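Type IV pilus biogenesis protein PilB (PDB 7B7P) serves as a minor pilin of type IV pili with a direct role in adhesion, joining a pilin module to a metal-binding von Willebrand factor A-like module. Local coordinates at residues F34-S39 with F137-K142; V164-D169 with I201-L206; A274-I279 with Q418-V423. One frame throughout, in Å; residues are numbered along the deposited sequence.

Interaction 1. Residues F34-S39 with F137-K142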
loop_
_atom_site.group_PDB
_atom_site.type_symbol
_atom_site.label_atom_id
_atom_site.label_comp_id
_atom_site.label_asym_id
_atom_site.label_seq_id
_atom_site.Cartn_x
_atom_site.Cartn_y
_atom_site.Cartn_z
ATOM N N PHE A 34 -16.371 7.829 -5.508
ATOM C CA PHE A 34 -16.475 6.570 -4.784
ATOM C C PHE A 34 -17.851 5.987 -5.055
ATOM O O PHE A 34 -18.861 6.654 -4.815
ATOM C CB PHE A 34 -16.265 6.770 -3.274
ATOM C CG PHE A 34 -14.837 7.063 -2.894
ATOM C CD1 PHE A 34 -14.329 8.347 -3.009
ATOM C CD2 PHE A 34 -14.002 6.053 -2.433
ATOM C CE1 PHE A 34 -13.009 8.621 -2.675
ATOM C CE2 PHE A 34 -12.681 6.320 -2.092
ATOM C CZ PHE A 34 -12.188 7.603 -2.213
ATOM N N ILE A 35 -17.896 4.753 -5.549
ATOM C CA ILE A 35 -19.154 4.016 -5.612
ATOM C C ILE A 35 -19.390 3.345 -4.263
ATOM O O ILE A 35 -18.494 2.686 -3.717
ATOM C CB ILE A 35 -19.134 2.987 -6.753
ATOM C CG1 ILE A 35 -18.922 3.679 -8.097
ATOM C CG2 ILE A 35 -20.444 2.233 -6.804
ATOM C CD1 ILE A 35 -19.379 2.833 -9.266
ATOM N N LEU A 36 -20.600 3.500 -3.726
ATOM C CA LEU A 36 -20.934 3.031 -2.386
ATOM C C LEU A 36 -22.074 2.022 -2.422
ATOM O O LEU A 36 -23.013 2.162 -3.208
ATOM C CB LEU A 36 -21.327 4.204 -1.496
ATOM C CG LEU A 36 -20.391 5.407 -1.578
ATOM C CD1 LEU A 36 -20.889 6.478 -0.638
ATOM C CD2 LEU A 36 -18.957 5.020 -1.235
ATOM N N ASP A 37 -22.000 1.014 -1.546
ATOM C CA ASP A 37 -23.142 0.140 -1.306
ATOM C C ASP A 37 -24.006 0.713 -0.178
ATOM O O ASP A 37 -23.691 1.747 0.418
ATOM C CB ASP A 37 -22.686 -1.296 -1.015
ATOM C CG ASP A 37 -21.833 -1.425 0.253
ATOM O OD1 ASP A 37 -22.233 -0.918 1.323
ATOM O OD2 ASP A 37 -20.761 -2.065 0.181
ATOM N N ASP A 38 -25.115 0.033 0.127
ATOM C CA ASP A 38 -26.052 0.568 1.133
ATOM C C ASP A 38 -25.505 0.524 2.602
ATOM O O ASP A 38 -26.292 0.764 3.523
ATOM C CB ASP A 38 -27.398 -0.164 1.048
ATOM C CG ASP A 38 -27.311 -1.635 1.464
ATOM O OD1 ASP A 38 -26.196 -2.124 1.775
ATOM O OD2 ASP A 38 -28.373 -2.302 1.472
ATOM N N SER A 39 -24.234 0.222 2.875
ATOM C CA SER A 39 -23.720 0.381 4.229
ATOM C C SER A 39 -23.296 1.822 4.505
ATOM O O SER A 39 -23.406 2.287 5.645
ATOM C CB SER A 39 -22.556 -0.587 4.464
ATOM O OG SER A 39 -21.303 0.052 4.295
ATOM N N PHE A 137 -13.151 5.013 -7.359
ATOM C CA PHE A 137 -12.911 3.934 -6.415
ATOM C C PHE A 137 -14.233 3.291 -6.065
ATOM O O PHE A 137 -15.290 3.921 -6.153
ATOM C CB PHE A 137 -12.238 4.438 -5.135
ATOM C CG PHE A 137 -11.090 5.360 -5.391
ATOM C CD1 PHE A 137 -9.827 4.860 -5.648
ATOM C CD2 PHE A 137 -11.272 6.731 -5.400
ATOM C CE1 PHE A 137 -8.759 5.714 -5.893
ATOM C CE2 PHE A 137 -10.210 7.589 -5.644
ATOM C CZ PHE A 137 -8.958 7.079 -5.893
ATOM N N SER A 138 -14.165 2.029 -5.672
ATOM C CA SER A 138 -15.348 1.292 -5.277
ATOM C C SER A 138 -15.233 0.901 -3.813
ATOM O O SER A 138 -14.194 0.390 -3.376
ATOM C CB SER A 138 -15.546 0.053 -6.134
ATOM O OG SER A 138 -16.505 -0.784 -5.528
ATOM N N LYS A 139 -16.302 1.160 -3.063
ATOM C CA LYS A 139 -16.449 0.715 -1.686
ATOM C C LYS A 139 -17.624 -0.242 -1.566
ATOM O O LYS A 139 -18.331 -0.250 -0.561
ATOM C CB LYS A 139 -16.619 1.908 -0.750
ATOM C CG LYS A 139 -15.334 2.667 -0.547
ATOM C CD LYS A 139 -15.395 3.612 0.642
ATOM C CE LYS A 139 -13.996 3.889 1.169
ATOM N NZ LYS A 139 -13.968 5.001 2.144
ATOM N N VAL A 140 -17.856 -1.034 -2.609
ATOM C CA VAL A 140 -18.944 -2.002 -2.634
ATOM C C VAL A 140 -18.356 -3.342 -2.206
ATOM O O VAL A 140 -17.657 -4.010 -2.973
ATOM C CB VAL A 140 -19.610 -2.078 -4.010
ATOM C CG1 VAL A 140 -20.902 -2.892 -3.930
ATOM C CG2 VAL A 140 -19.899 -0.679 -4.527
ATOM N N ALA A 141 -18.626 -3.721 -0.958
ATOM C CA ALA A 141 -18.189 -5.005 -0.439
ATOM C C ALA A 141 -19.089 -6.118 -0.978
ATOM O O ALA A 141 -20.051 -5.873 -1.719
ATOM C CB ALA A 141 -18.202 -4.994 1.092
ATOM N N LYS A 142 -18.746 -7.359 -0.621
ATOM C CA LYS A 142 -19.626 -8.501 -0.868
ATOM C C LYS A 142 -19.853 -8.757 -2.351
ATOM O O LYS A 142 -18.965 -8.556 -3.188
ATOM C CB LYS A 142 -21.002 -8.269 -0.233
ATOM C CG LYS A 142 -21.480 -9.245 0.818
ATOM C CD LYS A 142 -20.463 -9.477 1.905
ATOM C CE LYS A 142 -21.170 -9.844 3.191
ATOM N NZ LYS A 142 -20.200 -10.188 4.252
#
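Phe34 and Phe137 both set CG anti to their own carbonyl carbon, chi1 -72° and -46°, and from neighbouring parallel strands their rings meet in an offset stack. The centroids are 4.8 Å apart and the planes open by 30°. CD2 of Phe137 lies over one face of the Phe34 ring, toward the rim, and comes within 3.4 Å of Phe34 CZ, while Phe137 CB sits against the CD2-CE2 side of the same ring.

Two backbone bonds join the strands next to this pair: Ile35 N gives to Phe137 O at 2.8 Å, and Ile35 O takes the N-H of Lys139 at 2.7 Å. Ile35 thus uses both its N-H and its C=O on the same neighbouring strand. On the other side of the sheet Ile35 CG2 touches Val140 CG2 at 3.7 Å.

Farther along, the carboxylate of Asp37 joins the two segments. Its OD2 accepts a fairly straight bond from Ala141 N, 2.9 Å long, and its OD1 closes an Asx turn by accepting from Ser39 N at 2.8 Å. One side chain therefore bonds to the backbone of both segments. Beyond its aliphatic stem, which flanks Leu36 CD2 and Phe34, Lys139 sends NZ to the O of Pro426.

Strand 136-139 is outermost in the six-stranded mixed sheet, and strand 32-36 lies between it and antiparallel strand 148-152. Strand 92-101 packs on the Ile35 side; Trp52, Trp421 of helix 402-424 and the C-terminal Pro426 gather round the phenylalanines.

Interaction 2. Residues V164-D169 with I201-L206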
loop_
_atom_site.group_PDB
_atom_site.type_symbol
_atom_site.label_atom_id
_atom_site.label_comp_id
_atom_site.label_asym_id
_atom_site.label_seq_id
_atom_site.Cartn_x
_atom_site.Cartn_y
_atom_site.Cartn_z
ATOM N N VAL A 164 7.188 6.099 5.617
ATOM C CA VAL A 164 7.685 4.960 4.866
ATOM C C VAL A 164 9.085 4.674 5.363
ATOM O O VAL A 164 9.960 5.540 5.294
ATOM C CB VAL A 164 7.699 5.216 3.349
ATOM C CG1 VAL A 164 8.238 3.990 2.626
ATOM C CG2 VAL A 164 6.304 5.580 2.841
ATOM N N SER A 165 9.303 3.479 5.884
ATOM C CA SER A 165 10.644 3.078 6.276
ATOM C C SER A 165 11.204 2.157 5.208
ATOM O O SER A 165 10.629 1.094 4.935
ATOM C CB SER A 165 10.668 2.395 7.646
ATOM O OG SER A 165 12.024 2.163 8.003
ATOM N N PHE A 166 12.306 2.583 4.597
ATOM C CA PHE A 166 13.052 1.772 3.654
ATOM C C PHE A 166 14.076 0.951 4.404
ATOM O O PHE A 166 14.860 1.501 5.181
ATOM C CB PHE A 166 13.760 2.650 2.621
ATOM C CG PHE A 166 12.833 3.216 1.594
ATOM C CD1 PHE A 166 12.396 2.436 0.531
ATOM C CD2 PHE A 166 12.376 4.516 1.705
ATOM C CE1 PHE A 166 11.513 2.956 -0.418
ATOM C CE2 PHE A 166 11.510 5.044 0.762
ATOM C CZ PHE A 166 11.072 4.266 -0.295
ATOM N N VAL A 167 14.106 -0.350 4.128
ATOM C CA VAL A 167 14.934 -1.292 4.865
ATOM C C VAL A 167 15.677 -2.129 3.837
ATOM O O VAL A 167 15.103 -3.050 3.242
ATOM C CB VAL A 167 14.112 -2.161 5.824
ATOM C CG1 VAL A 167 14.984 -3.226 6.479
ATOM C CG2 VAL A 167 13.474 -1.277 6.863
ATOM N N PHE A 168 16.961 -1.821 3.635
ATOM C CA PHE A 168 17.705 -2.292 2.476
ATOM C C PHE A 168 18.818 -3.245 2.889
ATOM O O PHE A 168 19.657 -2.905 3.722
ATOM C CB PHE A 168 18.292 -1.115 1.690
ATOM C CG PHE A 168 17.275 -0.306 0.912
ATOM C CD1 PHE A 168 15.965 -0.726 0.769
ATOM C CD2 PHE A 168 17.658 0.880 0.297
ATOM C CE1 PHE A 168 15.047 0.025 0.047
ATOM C CE2 PHE A 168 16.761 1.629 -0.420
ATOM C CZ PHE A 168 15.454 1.206 -0.555
ATOM N N ASP A 169 18.827 -4.424 2.273
ATOM C CA ASP A 169 19.914 -5.374 2.408
ATOM C C ASP A 169 21.219 -4.736 1.917
ATOM O O ASP A 169 21.289 -4.215 0.800
ATOM C CB ASP A 169 19.544 -6.629 1.602
ATOM C CG ASP A 169 20.509 -7.800 1.780
ATOM O OD1 ASP A 169 21.720 -7.624 2.020
ATOM O OD2 ASP A 169 20.044 -8.948 1.604
ATOM N N ILE A 201 14.924 7.566 -7.655
ATOM C CA ILE A 201 13.710 7.727 -8.460
ATOM C C ILE A 201 12.463 7.519 -7.606
ATOM O O ILE A 201 11.489 8.280 -7.696
ATOM C CB ILE A 201 13.737 6.767 -9.664
ATOM C CG1 ILE A 201 14.887 7.123 -10.613
ATOM C CG2 ILE A 201 12.403 6.769 -10.408
ATOM C CD1 ILE A 201 14.824 6.396 -11.934
ATOM N N MET A 202 12.473 6.482 -6.757
ATOM C CA MET A 202 11.289 6.157 -5.960
ATOM C C MET A 202 10.954 7.280 -4.981
ATOM O O MET A 202 9.775 7.550 -4.715
ATOM C CB MET A 202 11.512 4.823 -5.225
ATOM C CG MET A 202 10.604 4.551 -4.052
ATOM S SD MET A 202 8.858 4.467 -4.502
ATOM C CE MET A 202 8.321 3.029 -3.560
ATOM N N ILE A 203 11.980 7.958 -4.455
ATOM C CA ILE A 203 11.760 9.076 -3.538
ATOM C C ILE A 203 11.065 10.237 -4.255
ATOM O O ILE A 203 10.070 10.788 -3.768
ATOM C CB ILE A 203 13.095 9.526 -2.914
ATOM C CG1 ILE A 203 13.579 8.525 -1.862
ATOM C CG2 ILE A 203 12.954 10.931 -2.317
ATOM C CD1 ILE A 203 12.583 8.234 -0.766
ATOM N N LYS A 204 11.591 10.639 -5.419
ATOM C CA LYS A 204 10.952 11.715 -6.170
ATOM C C LYS A 204 9.517 11.352 -6.530
ATOM O O LYS A 204 8.625 12.209 -6.506
ATOM C CB LYS A 204 11.760 12.036 -7.423
ATOM C CG LYS A 204 13.158 12.570 -7.132
ATOM C CD LYS A 204 14.113 12.297 -8.300
ATOM C CE LYS A 204 15.130 13.420 -8.460
ATOM N NZ LYS A 204 16.454 12.910 -8.914
ATOM N N ASP A 205 9.265 10.073 -6.824
ATOM C CA ASP A 205 7.899 9.648 -7.105
ATOM C C ASP A 205 7.017 9.727 -5.858
ATOM O O ASP A 205 5.859 10.152 -5.942
ATOM C CB ASP A 205 7.901 8.236 -7.692
ATOM C CG ASP A 205 6.664 7.950 -8.518
ATOM O OD1 ASP A 205 5.998 8.932 -8.933
ATOM O OD2 ASP A 205 6.352 6.757 -8.756
ATOM N N LEU A 206 7.541 9.319 -4.691
ATOM C CA LEU A 206 6.772 9.443 -3.451
ATOM C C LEU A 206 6.486 10.903 -3.119
ATOM O O LEU A 206 5.403 11.227 -2.615
ATOM C CB LEU A 206 7.511 8.787 -2.286
ATOM C CG LEU A 206 7.518 7.260 -2.175
ATOM C CD1 LEU A 206 8.288 6.870 -0.935
ATOM C CD2 LEU A 206 6.121 6.680 -2.154
#
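Phe166 carries most of this contact, reaching from strand 164-169 into the side chains of Met202, Ile203 and Leu206 on helix 201-206. Everything that crosses between the two segments is apolar.

Three aliphatic groups touch the rim of the Phe166 ring. Met202 CG lies 3.8 Å from Phe166 CZ, and the two side chains cross at a slant. Ile203 approaches the neighbouring rim atom, its CD1 standing 3.7 Å from Phe166 CE2. Leu206 does something different: it meets the phenylalanine tip to tip, with CD1 at the ring edge, near the ring plane, and 3.9 Å from CZ. CZ is therefore shared by Met202 and Leu206, while CE2 is near both Ile203 CD1 and Leu206 CD1. The chi1 of Met202, 162°, puts CG anti to the backbone N, and it is this methylene that meets the ring.

Among purely aliphatic contacts, Val164 CG2 reaches Leu206 CD1 at a looser 4.5 Å. Val164 also works within its own strand, holding CG1 3.9 Å above one face of the Phe166 ring, offset toward the rim.

Backbone bonding stays inside each element. Leu206 N donates to Met202 O at 2.8 Å, a regular helical turn that brings these two residues to the same side of the helix. The strand bonds instead to its sheet neighbours 212-219 and 276-283, and Met202 also touches Phe409 and Ile412 of helix 402-424.

Strand and helix run nearly antiparallel, at 172°, with their axes 12.4 Å apart. A hydrophobic layer between a central, largely parallel sheet and a flanking helix is as expected in the Rossmann-like alpha/beta fold of von Willebrand factor A domains, to which both segments belong.

Interaction 3. Residues A274-I279 with Q418-V423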
loop_
_atom_site.group_PDB
_atom_site.type_symbol
_atom_site.label_atom_id
_atom_site.label_comp_id
_atom_site.label_asym_id
_atom_site.label_seq_id
_atom_site.Cartn_x
_atom_site.Cartn_y
_atom_site.Cartn_z
ATOM N N ALA A 274 2.385 9.669 11.705
ATOM C CA ALA A 274 1.630 9.331 10.500
ATOM C C ALA A 274 0.545 8.287 10.726
ATOM O O ALA A 274 0.704 7.376 11.540
ATOM C CB ALA A 274 2.580 8.834 9.408
ATOM N N GLN A 275 -0.561 8.402 10.002
ATOM C CA GLN A 275 -1.630 7.427 10.132
ATOM C C GLN A 275 -1.510 6.275 9.134
ATOM O O GLN A 275 -2.105 5.212 9.355
ATOM C CB GLN A 275 -2.977 8.133 9.984
ATOM C CG GLN A 275 -4.184 7.294 10.369
ATOM C CD GLN A 275 -5.204 7.249 9.250
ATOM O OE1 GLN A 275 -5.196 8.107 8.358
ATOM N NE2 GLN A 275 -6.084 6.248 9.284
ATOM N N LEU A 276 -0.751 6.448 8.057
ATOM C CA LEU A 276 -0.411 5.360 7.149
ATOM C C LEU A 276 1.083 5.091 7.274
ATOM O O LEU A 276 1.893 5.997 7.052
ATOM C CB LEU A 276 -0.781 5.704 5.704
ATOM C CG LEU A 276 -2.281 5.823 5.423
ATOM C CD1 LEU A 276 -2.559 6.158 3.959
ATOM C CD2 LEU A 276 -2.974 4.550 5.820
ATOM N N LYS A 277 1.445 3.847 7.624
ATOM C CA LYS A 277 2.835 3.476 7.875
ATOM C C LYS A 277 3.235 2.276 7.030
ATOM O O LYS A 277 2.483 1.302 6.918
ATOM C CB LYS A 277 3.068 3.161 9.365
ATOM C CG LYS A 277 2.740 4.309 10.309
ATOM C CD LYS A 277 2.911 3.863 11.765
ATOM C CE LYS A 277 2.315 4.880 12.727
ATOM N NZ LYS A 277 3.155 5.054 13.912
ATOM N N TYR A 278 4.449 2.324 6.495
ATOM C CA TYR A 278 4.882 1.362 5.494
ATOM C C TYR A 278 6.320 0.932 5.731
ATOM O O TYR A 278 7.182 1.762 6.030
ATOM C CB TYR A 278 4.770 1.962 4.082
ATOM C CG TYR A 278 3.346 2.252 3.668
ATOM C CD1 TYR A 278 2.509 1.234 3.224
ATOM C CD2 TYR A 278 2.837 3.542 3.728
ATOM C CE1 TYR A 278 1.227 1.490 2.841
ATOM C CE2 TYR A 278 1.547 3.808 3.352
ATOM C CZ TYR A 278 0.743 2.782 2.911
ATOM O OH TYR A 278 -0.549 3.055 2.544
ATOM N N ILE A 279 6.579 -0.361 5.545
ATOM C CA ILE A 279 7.931 -0.889 5.389
ATOM C C ILE A 279 8.135 -1.313 3.936
ATOM O O ILE A 279 7.297 -2.016 3.360
ATOM C CB ILE A 279 8.186 -2.072 6.336
ATOM C CG1 ILE A 279 8.078 -1.618 7.793
ATOM C CG2 ILE A 279 9.540 -2.729 6.024
ATOM C CD1 ILE A 279 9.377 -1.082 8.368
ATOM N N GLN A 418 -3.064 5.113 -3.424
ATOM C CA GLN A 418 -4.435 4.621 -3.405
ATOM C C GLN A 418 -4.943 4.295 -2.002
ATOM O O GLN A 418 -6.141 4.452 -1.736
ATOM C CB GLN A 418 -4.555 3.400 -4.309
ATOM C CG GLN A 418 -4.844 3.789 -5.760
ATOM C CD GLN A 418 -6.019 3.016 -6.352
ATOM O OE1 GLN A 418 -6.590 2.123 -5.704
ATOM N NE2 GLN A 418 -6.411 3.384 -7.572
ATOM N N ASP A 419 -4.081 3.813 -1.101
ATOM C CA ASP A 419 -4.473 3.749 0.305
ATOM C C ASP A 419 -4.830 5.133 0.827
ATOM O O ASP A 419 -5.830 5.299 1.534
ATOM C CB ASP A 419 -3.353 3.151 1.156
ATOM C CG ASP A 419 -3.029 1.714 0.786
ATOM O OD1 ASP A 419 -3.925 0.987 0.286
ATOM O OD2 ASP A 419 -1.860 1.321 1.013
ATOM N N LEU A 420 -4.017 6.134 0.481
ATOM C CA LEU A 420 -4.273 7.509 0.896
ATOM C C LEU A 420 -5.641 7.988 0.419
ATOM O O LEU A 420 -6.449 8.487 1.211
ATOM C CB LEU A 420 -3.166 8.417 0.361
ATOM C CG LEU A 420 -3.236 9.858 0.862
ATOM C CD1 LEU A 420 -3.073 9.908 2.379
ATOM C CD2 LEU A 420 -2.187 10.693 0.186
ATOM N N TRP A 421 -5.910 7.850 -0.883
ATOM C CA TRP A 421 -7.225 8.192 -1.417
ATOM C C TRP A 421 -8.329 7.433 -0.699
ATOM O O TRP A 421 -9.352 8.012 -0.319
ATOM C CB TRP A 421 -7.263 7.910 -2.923
ATOM C CG TRP A 421 -6.782 9.075 -3.685
ATOM C CD1 TRP A 421 -5.584 9.208 -4.344
ATOM C CD2 TRP A 421 -7.464 10.316 -3.830
ATOM N NE1 TRP A 421 -5.489 10.465 -4.902
ATOM C CE2 TRP A 421 -6.633 11.164 -4.600
ATOM C CE3 TRP A 421 -8.708 10.799 -3.391
ATOM C CZ2 TRP A 421 -7.011 12.464 -4.937
ATOM C CZ3 TRP A 421 -9.078 12.092 -3.725
ATOM C CH2 TRP A 421 -8.234 12.909 -4.491
ATOM N N PHE A 422 -8.122 6.140 -0.473
ATOM C CA PHE A 422 -9.186 5.304 0.066
ATOM C C PHE A 422 -9.516 5.652 1.509
ATOM O O PHE A 422 -10.659 5.452 1.944
ATOM C CB PHE A 422 -8.779 3.842 -0.038
ATOM C CG PHE A 422 -9.873 2.949 -0.488
ATOM C CD1 PHE A 422 -10.821 2.498 0.411
ATOM C CD2 PHE A 422 -9.953 2.550 -1.816
ATOM C CE1 PHE A 422 -11.847 1.659 -0.008
ATOM C CE2 PHE A 422 -10.972 1.711 -2.247
ATOM C CZ PHE A 422 -11.921 1.263 -1.342
ATOM N N VAL A 423 -8.542 6.153 2.266
ATOM C CA VAL A 423 -8.770 6.424 3.682
ATOM C C VAL A 423 -9.281 7.847 3.904
ATOM O O VAL A 423 -10.064 8.086 4.831
ATOM C CB VAL A 423 -7.494 6.136 4.500
ATOM C CG1 VAL A 423 -6.457 7.278 4.359
ATOM C CG2 VAL A 423 -7.849 5.866 5.962
#
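Tyr278 and Asp419 meet with the phenol ring and the carboxylate almost coplanar, their planes only 8° apart, although the two side chains cross obliquely. Tyr278 OH donates to Asp419 OD2 at 2.7 Å, and OD2 receives it on its anti lone pair, the one turned away from OD1. OD2 lies at the edge of the tyrosine ring, near its plane. The chi1 of Asp419, -63°, sets CG, which carries the carboxylate, anti to the carbonyl carbon. Asp419 CB also comes close to the hydroxyl, 3.1 Å from Tyr278 OH.

Leu276, two residues earlier on the same side of the strand, points its CD1 methyl at the helix. The end of the side chain rests on backbone as much as on side chains: CD1 is 3.8 Å from Leu420 CA, and 4.1 Å from both Leu420 CD1 and Val423 CG1. One methyl thus lies against a full turn of the helix, from Asp419 to Val423.

At the exposed border Gln275 and Val423 slide past each other in opposite directions. Gln275 NE2 approaches Val423 CG2 at 3.8 Å, a van der Waals contact.

Strand 276-279 and helix 418-423 run at 160° to one another, with axes 10.4 Å apart. Helix 402-424 thereby leans its C-terminal end on the beginning of strand 276-283, while Ile162 of the adjacent strand meets both Leu276 and Leu420.

A buried carboxylate needs partners, and Asp419 has several: Arg364 makes a salt bridge to OD2, the same oxygen that Tyr278 grips, and Gln415 bonds to OD1. With a cation and a phenol on one oxygen, the aspartate is probably kept ionised, and these bonds hold the carboxylate in place and tie the helix to strands 276-283 and 364-370.

Overall arrangement
Interactions 2 and 3 both belong to the central sheet of the von Willebrand factor A-like module, where strands 162-169 and 276-283 are neighbours; Ser165 N probably bonds to Tyr278 O between them. Interaction 2 is wholly buried and apolar. Interaction 3 is buried too, but adds a charged, hydrogen-bonded site and an exposed border. Interaction 1, partly buried, lies at the edge of a different sheet and relies on backbone bonds, stacked rings and a carboxylate that accepts backbone N-H groups from both segments. Helix 402-424 bridges the two sheets: Trp421 and Phe422 from interaction 3 pack against Phe34, Phe137, Ser138 and Lys139, whereas interactions 1 and 2 do not touch.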